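PDB 4QO6: adenylate cyclase-like protein from Chlamydia trachomatis, which forms part of the inner-membrane ring of the type III secretion system, this chain being its periplasmic region of three BON-like domains. Local coordinates for residues G99-A113 with F124-S138. Numbering follows the deposited sequence.
Sequences GIFVISGYLKTEEQA and FNYLSLLDNKVIIES
Over one face of the Phe-101 ring stands the edge of Phe-124 in a T-shaped stack, planes at 87°, with Phe-124 CZ 3.8 Å from Phe-101 CG. Leu-129 CB sits at the edge of the same ring, and Tyr-126 brings its CB to Phe-101 CE2; the Tyr-126 ring is nearly parallel to Phe-101 but slid aside. This aromatic cluster, backed by Val-74 of helix 71-83, packs on one face of the sheet at the start of the parallel strand pair of a beta-alpha-beta crossover in the PD2 domain, where helix 110-123 links strands 100-107 and 130-136. Alternating backbone bonds join the strands: Asp-131 N reaches Phe-101 O at 2.6 Å, and Ile-103 N reaches Asp-131 O at 3.1 Å. The pairing is interrupted around Gly-105 and Lys-133, where a water accepts from Gly-105 N and donates to Lys-133 O. Asn-132 closes an Asx turn here, its OD1 receiving Val-134 N from above the amide plane. Bonding then resumes from Ile-135 N to Gly-105 O. On the face opposite the cluster, Tyr-106 and Ile-135 run alongside each other, Tyr-106 CD1 3.5 Å from Ile-135 CB, and the phenol OH bonds to Gly-191 O in the next domain. Ile-136 CG1 lies anti to the carbonyl carbon (chi1 -51°), and a second turn at chi2 (-51°) sets CD1 against helix 110-123, 3.6 Å from Ala-113 CB.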
ATOM      1  N   GLY A  99      -8.085   8.663 -11.275  1.00 20.10           N
ATOM      2  CA  GLY A  99      -7.044   9.634 -11.126  1.00 19.02           C
ATOM      3  C   GLY A  99      -6.183   9.521  -9.880  1.00 19.72           C
ATOM      4  O   GLY A  99      -5.305  10.341  -9.718  1.00 21.96           O
ATOM      5  N   ILE A 100      -6.365   8.509  -9.048  1.00 19.99           N
ATOM      6  CA  ILE A 100      -5.494   8.301  -7.879  1.00 23.19           C
ATOM      7  C   ILE A 100      -4.888   6.905  -7.999  1.00 21.45           C
ATOM      8  O   ILE A 100      -5.648   5.917  -8.071  1.00 16.62           O
ATOM      9  CB  ILE A 100      -6.246   8.303  -6.517  1.00 28.17           C
ATOM     10  CG1 ILE A 100      -7.114   9.554  -6.285  1.00 32.87           C
ATOM     11  CG2 ILE A 100      -5.261   8.201  -5.374  1.00 30.20           C
ATOM     12  CD1 ILE A 100      -6.367  10.869  -6.301  1.00 31.62           C
ATOM     13  N   PHE A 101      -3.539   6.834  -8.013  1.00 18.89           N
ATOM     14  CA  PHE A 101      -2.816   5.558  -8.027  1.00 17.52           C
ATOM     15  C   PHE A 101      -2.051   5.364  -6.696  1.00 20.50           C
ATOM     16  O   PHE A 101      -1.468   6.318  -6.163  1.00 20.65           O
ATOM     17  CB  PHE A 101      -1.830   5.476  -9.211  1.00 16.21           C
ATOM     18  CG  PHE A 101      -2.515   5.504 -10.549  1.00 15.31           C
ATOM     19  CD1 PHE A 101      -3.083   4.361 -11.073  1.00 15.13           C
ATOM     20  CD2 PHE A 101      -2.700   6.663 -11.197  1.00 13.80           C
ATOM     21  CE1 PHE A 101      -3.753   4.378 -12.256  1.00 14.32           C
ATOM     22  CE2 PHE A 101      -3.328   6.684 -12.405  1.00 13.99           C
ATOM     23  CZ  PHE A 101      -3.866   5.546 -12.921  1.00 14.22           C
ATOM     24  N   VAL A 102      -2.049   4.113  -6.202  1.00 19.82           N
ATOM     25  CA  VAL A 102      -1.469   3.737  -4.927  1.00 21.06           C
ATOM     26  C   VAL A 102      -0.526   2.564  -5.153  1.00 21.02           C
ATOM     27  O   VAL A 102      -0.916   1.572  -5.761  1.00 18.41           O
ATOM     28  CB  VAL A 102      -2.548   3.286  -3.933  1.00 22.04           C
ATOM     29  CG1 VAL A 102      -1.910   2.826  -2.622  1.00 22.76           C
ATOM     30  CG2 VAL A 102      -3.534   4.425  -3.651  1.00 23.92           C
ATOM     31  N   ILE A 103       0.716   2.702  -4.705  1.00 22.80           N
ATOM     32  CA  ILE A 103       1.744   1.674  -4.870  1.00 23.69           C
ATOM     33  C   ILE A 103       2.021   1.124  -3.458  1.00 23.23           C
ATOM     34  O   ILE A 103       2.263   1.904  -2.517  1.00 22.27           O
ATOM     35  CB  ILE A 103       3.037   2.235  -5.565  1.00 26.83           C
ATOM     36  CG1 ILE A 103       4.107   1.157  -5.746  1.00 28.74           C
ATOM     37  CG2 ILE A 103       3.694   3.355  -4.790  1.00 25.75           C
ATOM     38  CD1 ILE A 103       3.949   0.431  -7.046  1.00 32.39           C
ATOM     39  N   SER A 104       2.022  -0.208  -3.307  1.00 20.91           N
ATOM     40  CA  SER A 104       2.070  -0.800  -1.965  1.00 21.84           C
ATOM     41  C   SER A 104       2.873  -2.064  -1.976  1.00 20.04           C
ATOM     42  O   SER A 104       3.113  -2.611  -3.030  1.00 18.32           O
ATOM     43  CB  SER A 104       0.641  -1.068  -1.442  1.00 21.35           C
ATOM     44  OG  SER A 104       0.054  -2.038  -2.269  1.00 22.08           O
ATOM     45  N   GLY A 105       3.237  -2.520  -0.778  1.00 21.76           N
ATOM     46  CA  GLY A 105       4.061  -3.716  -0.526  1.00 22.02           C
ATOM     47  C   GLY A 105       5.254  -3.403   0.381  1.00 25.03           C
ATOM     48  O   GLY A 105       5.306  -2.330   0.978  1.00 26.11           O
ATOM     49  N   TYR A 106       6.228  -4.323   0.440  1.00 25.98           N
ATOM     50  CA  TYR A 106       7.430  -4.225   1.280  1.00 27.93           C
ATOM     51  C   TYR A 106       8.684  -4.184   0.439  1.00 26.89           C
ATOM     52  O   TYR A 106       8.732  -4.855  -0.541  1.00 31.43           O
ATOM     53  CB  TYR A 106       7.532  -5.470   2.217  1.00 28.28           C
ATOM     54  CG  TYR A 106       6.398  -5.531   3.183  1.00 26.76           C
ATOM     55  CD1 TYR A 106       6.405  -4.749   4.322  1.00 26.58           C
ATOM     56  CD2 TYR A 106       5.281  -6.317   2.926  1.00 25.90           C
ATOM     57  CE1 TYR A 106       5.323  -4.751   5.189  1.00 27.96           C
ATOM     58  CE2 TYR A 106       4.215  -6.343   3.801  1.00 27.12           C
ATOM     59  CZ  TYR A 106       4.248  -5.570   4.927  1.00 26.94           C
ATOM     60  OH  TYR A 106       3.177  -5.589   5.786  1.00 29.78           O
ATOM     61  N   LEU A 107       9.666  -3.389   0.822  1.00 29.81           N
ATOM     62  CA  LEU A 107      11.043  -3.451   0.300  1.00 37.10           C
ATOM     63  C   LEU A 107      11.931  -3.603   1.534  1.00 41.22           C
ATOM     64  O   LEU A 107      11.492  -3.344   2.656  1.00 39.31           O
ATOM     65  CB  LEU A 107      11.466  -2.175  -0.491  1.00 38.15           C
ATOM     66  CG  LEU A 107      10.703  -1.963  -1.813  1.00 40.22           C
ATOM     67  CD1 LEU A 107      10.895  -0.612  -2.453  1.00 41.66           C
ATOM     68  CD2 LEU A 107      11.085  -3.056  -2.791  1.00 42.57           C
ATOM     69  N   LYS A 108      13.168  -4.027   1.313  1.00 45.48           N
ATOM     70  CA  LYS A 108      14.060  -4.428   2.384  1.00 46.52           C
ATOM     71  C   LYS A 108      14.687  -3.196   2.959  1.00 45.20           C
ATOM     72  O   LYS A 108      14.654  -3.038   4.152  1.00 42.99           O
ATOM     73  CB  LYS A 108      15.133  -5.390   1.873  1.00 51.86           C
ATOM     74  CG  LYS A 108      16.025  -5.980   2.949  1.00 62.17           C
ATOM     75  CD  LYS A 108      15.516  -7.329   3.444  1.00 71.46           C
ATOM     76  CE  LYS A 108      16.245  -7.770   4.715  1.00 76.70           C
ATOM     77  NZ  LYS A 108      15.512  -8.846   5.448  1.00 79.41           N
ATOM     78  N   THR A 109      15.210  -2.311   2.104  1.00 44.70           N
ATOM     79  CA  THR A 109      15.977  -1.135   2.532  1.00 47.00           C
ATOM     80  C   THR A 109      15.612   0.155   1.804  1.00 44.53           C
ATOM     81  O   THR A 109      14.950   0.103   0.773  1.00 45.98           O
ATOM     82  CB  THR A 109      17.485  -1.361   2.249  1.00 50.98           C
ATOM     83  OG1 THR A 109      17.668  -1.712   0.864  1.00 49.04           O
ATOM     84  CG2 THR A 109      18.036  -2.461   3.149  1.00 47.80           C
ATOM     85  N   GLU A 110      16.097   1.295   2.307  1.00 44.07           N
ATOM     86  CA  GLU A 110      15.940   2.607   1.624  1.00 51.01           C
ATOM     87  C   GLU A 110      16.574   2.667   0.228  1.00 51.07           C
ATOM     88  O   GLU A 110      16.192   3.509  -0.600  1.00 40.96           O
ATOM     89  CB  GLU A 110      16.538   3.774   2.441  1.00 53.59           C
ATOM     90  CG  GLU A 110      15.755   4.195   3.668  1.00 61.30           C
ATOM     91  CD  GLU A 110      16.502   3.961   4.987  1.00 73.20           C
ATOM     92  OE1 GLU A 110      17.763   4.005   5.021  1.00 78.08           O
ATOM     93  OE2 GLU A 110      15.821   3.749   6.018  1.00 72.70           O
ATOM     94  N   GLU A 111      17.575   1.813  -0.004  1.00 56.86           N
ATOM     95  CA  GLU A 111      18.270   1.762  -1.288  1.00 58.39           C
ATOM     96  C   GLU A 111      17.359   1.130  -2.356  1.00 55.22           C
ATOM     97  O   GLU A 111      17.263   1.627  -3.476  1.00 56.04           O
ATOM     98  CB  GLU A 111      19.586   0.997  -1.159  1.00 60.95           C
ATOM     99  CG  GLU A 111      20.650   1.713  -0.308  1.00 68.60           C
ATOM    100  CD  GLU A 111      20.669   1.295   1.175  1.00 72.13           C
ATOM    101  OE1 GLU A 111      21.016   0.129   1.472  1.00 68.99           O
ATOM    102  OE2 GLU A 111      20.355   2.132   2.057  1.00 74.34           O
ATOM    103  N   GLN A 112      16.694   0.040  -1.995  1.00 51.63           N
ATOM    104  CA  GLN A 112      15.646  -0.533  -2.833  1.00 49.52           C
ATOM    105  C   GLN A 112      14.467   0.428  -3.063  1.00 42.14           C
ATOM    106  O   GLN A 112      13.887   0.449  -4.155  1.00 36.39           O
ATOM    107  CB  GLN A 112      15.112  -1.795  -2.224  1.00 50.95           C
ATOM    108  CG  GLN A 112      16.088  -2.933  -2.167  1.00 53.16           C
ATOM    109  CD  GLN A 112      15.332  -4.234  -2.070  1.00 57.34           C
ATOM    110  OE1 GLN A 112      14.920  -4.636  -0.989  1.00 52.33           O
ATOM    111  NE2 GLN A 112      15.100  -4.882  -3.218  1.00 64.34           N
ATOM    112  N   ALA A 113      14.133   1.211  -2.053  1.00 34.46           N
ATOM    113  CA  ALA A 113      13.147   2.285  -2.229  1.00 37.39           C
ATOM    114  C   ALA A 113      13.565   3.306  -3.276  1.00 37.38           C
ATOM    115  O   ALA A 113      12.739   3.748  -4.069  1.00 33.73           O
ATOM    116  CB  ALA A 113      12.833   2.985  -0.910  1.00 34.28           C
ATOM    117  N   PHE A 124       6.447   4.951 -15.503  1.00 27.48           N
ATOM    118  CA  PHE A 124       5.089   5.308 -15.133  1.00 25.67           C
ATOM    119  C   PHE A 124       4.716   6.714 -15.628  1.00 26.97           C
ATOM    120  O   PHE A 124       5.417   7.646 -15.335  1.00 27.53           O
ATOM    121  CB  PHE A 124       4.914   5.232 -13.613  1.00 23.64           C
ATOM    122  CG  PHE A 124       3.469   5.254 -13.173  1.00 19.65           C
ATOM    123  CD1 PHE A 124       2.561   4.416 -13.732  1.00 19.98           C
ATOM    124  CD2 PHE A 124       3.025   6.153 -12.243  1.00 19.12           C
ATOM    125  CE1 PHE A 124       1.215   4.422 -13.346  1.00 18.64           C
ATOM    126  CE2 PHE A 124       1.693   6.171 -11.853  1.00 19.34           C
ATOM    127  CZ  PHE A 124       0.794   5.286 -12.388  1.00 17.65           C
ATOM    128  N   ASN A 125       3.575   6.843 -16.311  1.00 27.99           N
ATOM    129  CA  ASN A 125       3.105   8.122 -16.861  1.00 28.19           C
ATOM    130  C   ASN A 125       2.293   9.015 -15.953  1.00 25.37           C
ATOM    131  O   ASN A 125       1.871  10.072 -16.375  1.00 26.94           O
ATOM    132  CB  ASN A 125       2.259   7.908 -18.119  1.00 32.95           C
ATOM    133  CG  ASN A 125       3.082   7.523 -19.322  1.00 38.86           C
ATOM    134  OD1 ASN A 125       4.161   8.078 -19.565  1.00 47.64           O
ATOM    135  ND2 ASN A 125       2.573   6.562 -20.098  1.00 42.56           N
ATOM    136  N   TYR A 126       2.039   8.620 -14.714  1.00 22.83           N
ATOM    137  CA  TYR A 126       1.210   9.427 -13.824  1.00 19.09           C
ATOM    138  C   TYR A 126       1.745   9.615 -12.428  1.00 18.31           C
ATOM    139  O   TYR A 126       1.011   9.465 -11.467  1.00 17.30           O
ATOM    140  CB  TYR A 126      -0.189   8.808 -13.775  1.00 17.81           C
ATOM    141  CG  TYR A 126      -0.823   8.694 -15.157  1.00 16.35           C
ATOM    142  CD1 TYR A 126      -1.412   9.770 -15.754  1.00 15.35           C
ATOM    143  CD2 TYR A 126      -0.873   7.477 -15.818  1.00 18.40           C
ATOM    144  CE1 TYR A 126      -2.003   9.681 -17.010  1.00 15.27           C
ATOM    145  CE2 TYR A 126      -1.482   7.358 -17.064  1.00 18.86           C
ATOM    146  CZ  TYR A 126      -2.033   8.474 -17.648  1.00 17.65           C
ATOM    147  OH  TYR A 126      -2.550   8.333 -18.893  1.00 19.60           O
ATOM    148  N   LEU A 127       3.021   9.910 -12.312  1.00 18.10           N
ATOM    149  CA  LEU A 127       3.694  10.154 -11.022  1.00 19.61           C
ATOM    150  C   LEU A 127       3.075  11.208 -10.174  1.00 17.82           C
ATOM    151  O   LEU A 127       3.124  11.111  -8.974  1.00 19.80           O
ATOM    152  CB  LEU A 127       5.170  10.598 -11.252  1.00 22.21           C
ATOM    153  CG  LEU A 127       6.094   9.446 -11.729  1.00 23.82           C
ATOM    154  CD1 LEU A 127       7.396   9.992 -12.298  1.00 27.46           C
ATOM    155  CD2 LEU A 127       6.401   8.497 -10.583  1.00 22.10           C
ATOM    156  N   SER A 128       2.569  12.281 -10.759  1.00 18.12           N
ATOM    157  CA  SER A 128       1.987  13.335  -9.930  1.00 18.57           C
ATOM    158  C   SER A 128       0.694  12.861  -9.275  1.00 18.75           C
ATOM    159  O   SER A 128       0.251  13.490  -8.384  1.00 19.91           O
ATOM    160  CB  SER A 128       1.721  14.629 -10.727  1.00 19.67           C
ATOM    161  OG  SER A 128       1.103  14.388 -11.973  1.00 21.57           O
ATOM    162  N   LEU A 129       0.116  11.738  -9.694  1.00 18.16           N
ATOM    163  CA  LEU A 129      -1.166  11.233  -9.161  1.00 18.27           C
ATOM    164  C   LEU A 129      -0.870  10.031  -8.275  1.00 20.22           C
ATOM    165  O   LEU A 129      -1.803   9.364  -7.819  1.00 18.99           O
ATOM    166  CB  LEU A 129      -2.081  10.767 -10.325  1.00 17.32           C
ATOM    167  CG  LEU A 129      -2.386  11.804 -11.439  1.00 16.31           C
ATOM    168  CD1 LEU A 129      -3.402  11.319 -12.468  1.00 16.10           C
ATOM    169  CD2 LEU A 129      -2.833  13.102 -10.825  1.00 16.36           C
ATOM    170  N   LEU A 130       0.412   9.729  -8.049  1.00 19.47           N
ATOM    171  CA  LEU A 130       0.783   8.497  -7.310  1.00 21.66           C
ATOM    172  C   LEU A 130       0.989   8.680  -5.821  1.00 24.46           C
ATOM    173  O   LEU A 130       1.817   9.506  -5.405  1.00 26.35           O
ATOM    174  CB  LEU A 130       2.090   7.937  -7.882  1.00 21.19           C
ATOM    175  CG  LEU A 130       2.716   6.631  -7.357  1.00 20.37           C
ATOM    176  CD1 LEU A 130       1.743   5.492  -7.531  1.00 16.92           C
ATOM    177  CD2 LEU A 130       4.038   6.363  -8.140  1.00 20.21           C
ATOM    178  N   ASP A 131       0.279   7.877  -5.020  1.00 26.90           N
ATOM    179  CA  ASP A 131       0.456   7.836  -3.564  1.00 28.26           C
ATOM    180  C   ASP A 131       1.344   6.646  -3.164  1.00 29.65           C
ATOM    181  O   ASP A 131       1.048   5.483  -3.477  1.00 23.95           O
ATOM    182  CB  ASP A 131      -0.919   7.679  -2.864  1.00 31.66           C
ATOM    183  CG  ASP A 131      -0.828   7.753  -1.333  1.00 39.01           C
ATOM    184  OD1 ASP A 131       0.127   8.355  -0.793  1.00 46.91           O
ATOM    185  OD2 ASP A 131      -1.725   7.231  -0.639  1.00 45.74           O
ATOM    186  N   ASN A 132       2.389   6.908  -2.402  1.00 31.26           N
ATOM    187  CA  ASN A 132       3.309   5.862  -2.082  1.00 33.80           C
ATOM    188  C   ASN A 132       3.088   5.295  -0.707  1.00 30.93           C
ATOM    189  O   ASN A 132       3.297   5.988   0.252  1.00 34.25           O
ATOM    190  CB  ASN A 132       4.744   6.329  -2.162  1.00 38.68           C
ATOM    191  CG  ASN A 132       5.656   5.370  -1.459  1.00 43.65           C
ATOM    192  OD1 ASN A 132       5.681   4.173  -1.773  1.00 37.36           O
ATOM    193  ND2 ASN A 132       6.348   5.859  -0.448  1.00 47.95           N
ATOM    194  N   LYS A 133       2.722   4.011  -0.630  1.00 27.60           N
ATOM    195  CA  LYS A 133       2.477   3.337   0.612  1.00 27.40           C
ATOM    196  C   LYS A 133       3.398   2.159   0.855  1.00 25.74           C
ATOM    197  O   LYS A 133       3.182   1.364   1.745  1.00 27.79           O
ATOM    198  CB  LYS A 133       1.019   2.873   0.676  1.00 31.07           C
ATOM    199  CG  LYS A 133       0.049   4.026   0.687  1.00 36.75           C
ATOM    200  CD  LYS A 133      -1.237   3.585   1.380  1.00 46.62           C
ATOM    201  CE  LYS A 133      -2.211   4.733   1.591  1.00 53.27           C
ATOM    202  NZ  LYS A 133      -3.330   4.647   0.609  1.00 59.15           N
ATOM    203  N   VAL A 134       4.485   2.071   0.120  1.00 27.34           N
ATOM    204  CA  VAL A 134       5.389   0.980   0.311  1.00 26.34           C
ATOM    205  C   VAL A 134       6.007   1.047   1.713  1.00 29.30           C
ATOM    206  O   VAL A 134       6.378   2.127   2.181  1.00 30.75           O
ATOM    207  CB  VAL A 134       6.479   1.000  -0.791  1.00 26.66           C
ATOM    208  CG1 VAL A 134       7.560  -0.024  -0.490  1.00 26.40           C
ATOM    209  CG2 VAL A 134       5.829   0.700  -2.134  1.00 27.42           C
ATOM    210  N   ILE A 135       6.129  -0.106   2.367  1.00 30.89           N
ATOM    211  CA  ILE A 135       6.726  -0.200   3.699  1.00 30.65           C
ATOM    212  C   ILE A 135       8.251  -0.559   3.580  1.00 31.71           C
ATOM    213  O   ILE A 135       8.598  -1.528   2.906  1.00 26.56           O
ATOM    214  CB  ILE A 135       6.004  -1.284   4.528  1.00 31.45           C
ATOM    215  CG1 ILE A 135       4.463  -1.126   4.539  1.00 32.21           C
ATOM    216  CG2 ILE A 135       6.530  -1.325   5.969  1.00 35.48           C
ATOM    217  CD1 ILE A 135       3.944  -0.061   5.445  1.00 33.00           C
ATOM    218  N   ILE A 136       9.156   0.181   4.241  1.00 32.31           N
ATOM    219  CA  ILE A 136      10.610  -0.197   4.220  1.00 33.53           C
ATOM    220  C   ILE A 136      10.962  -1.052   5.459  1.00 32.87           C
ATOM    221  O   ILE A 136      10.829  -0.600   6.586  1.00 29.95           O
ATOM    222  CB  ILE A 136      11.555   1.031   4.166  1.00 33.94           C
ATOM    223  CG1 ILE A 136      11.160   2.006   3.039  1.00 35.39           C
ATOM    224  CG2 ILE A 136      13.010   0.597   3.998  1.00 31.03           C
ATOM    225  CD1 ILE A 136      10.995   1.351   1.683  1.00 39.54           C
ATOM    226  N   GLU A 137      11.393  -2.279   5.251  1.00 32.25           N
ATOM    227  CA  GLU A 137      11.669  -3.191   6.374  1.00 36.62           C
ATOM    228  C   GLU A 137      12.721  -2.682   7.370  1.00 34.29           C
ATOM    229  O   GLU A 137      12.484  -2.694   8.562  1.00 32.24           O
ATOM    230  CB  GLU A 137      12.006  -4.603   5.877  1.00 37.34           C
ATOM    231  CG  GLU A 137      10.765  -5.382   5.436  1.00 40.00           C
ATOM    232  CD  GLU A 137      11.061  -6.601   4.563  1.00 43.00           C
ATOM    233  OE1 GLU A 137      12.256  -6.922   4.315  1.00 38.03           O
ATOM    234  OE2 GLU A 137      10.076  -7.263   4.144  1.00 40.90           O
ATOM    235  N   SER A 138      13.844  -2.170   6.882  1.00 37.68           N
ATOM    236  CA  SER A 138      14.841  -1.560   7.751  1.00 37.81           C
ATOM    237  C   SER A 138      14.230  -0.469   8.650  1.00 38.40           C
ATOM    238  O   SER A 138      14.627  -0.333   9.790  1.00 41.01           O
ATOM    239  CB  SER A 138      16.027  -1.001   6.949  1.00 40.57           C
ATOM    240  OG  SER A 138      15.688   0.196   6.268  1.00 40.20           O
TER
HETATM  241  O   HOH W   1       2.130  -0.901   1.638  1.00 39.04           O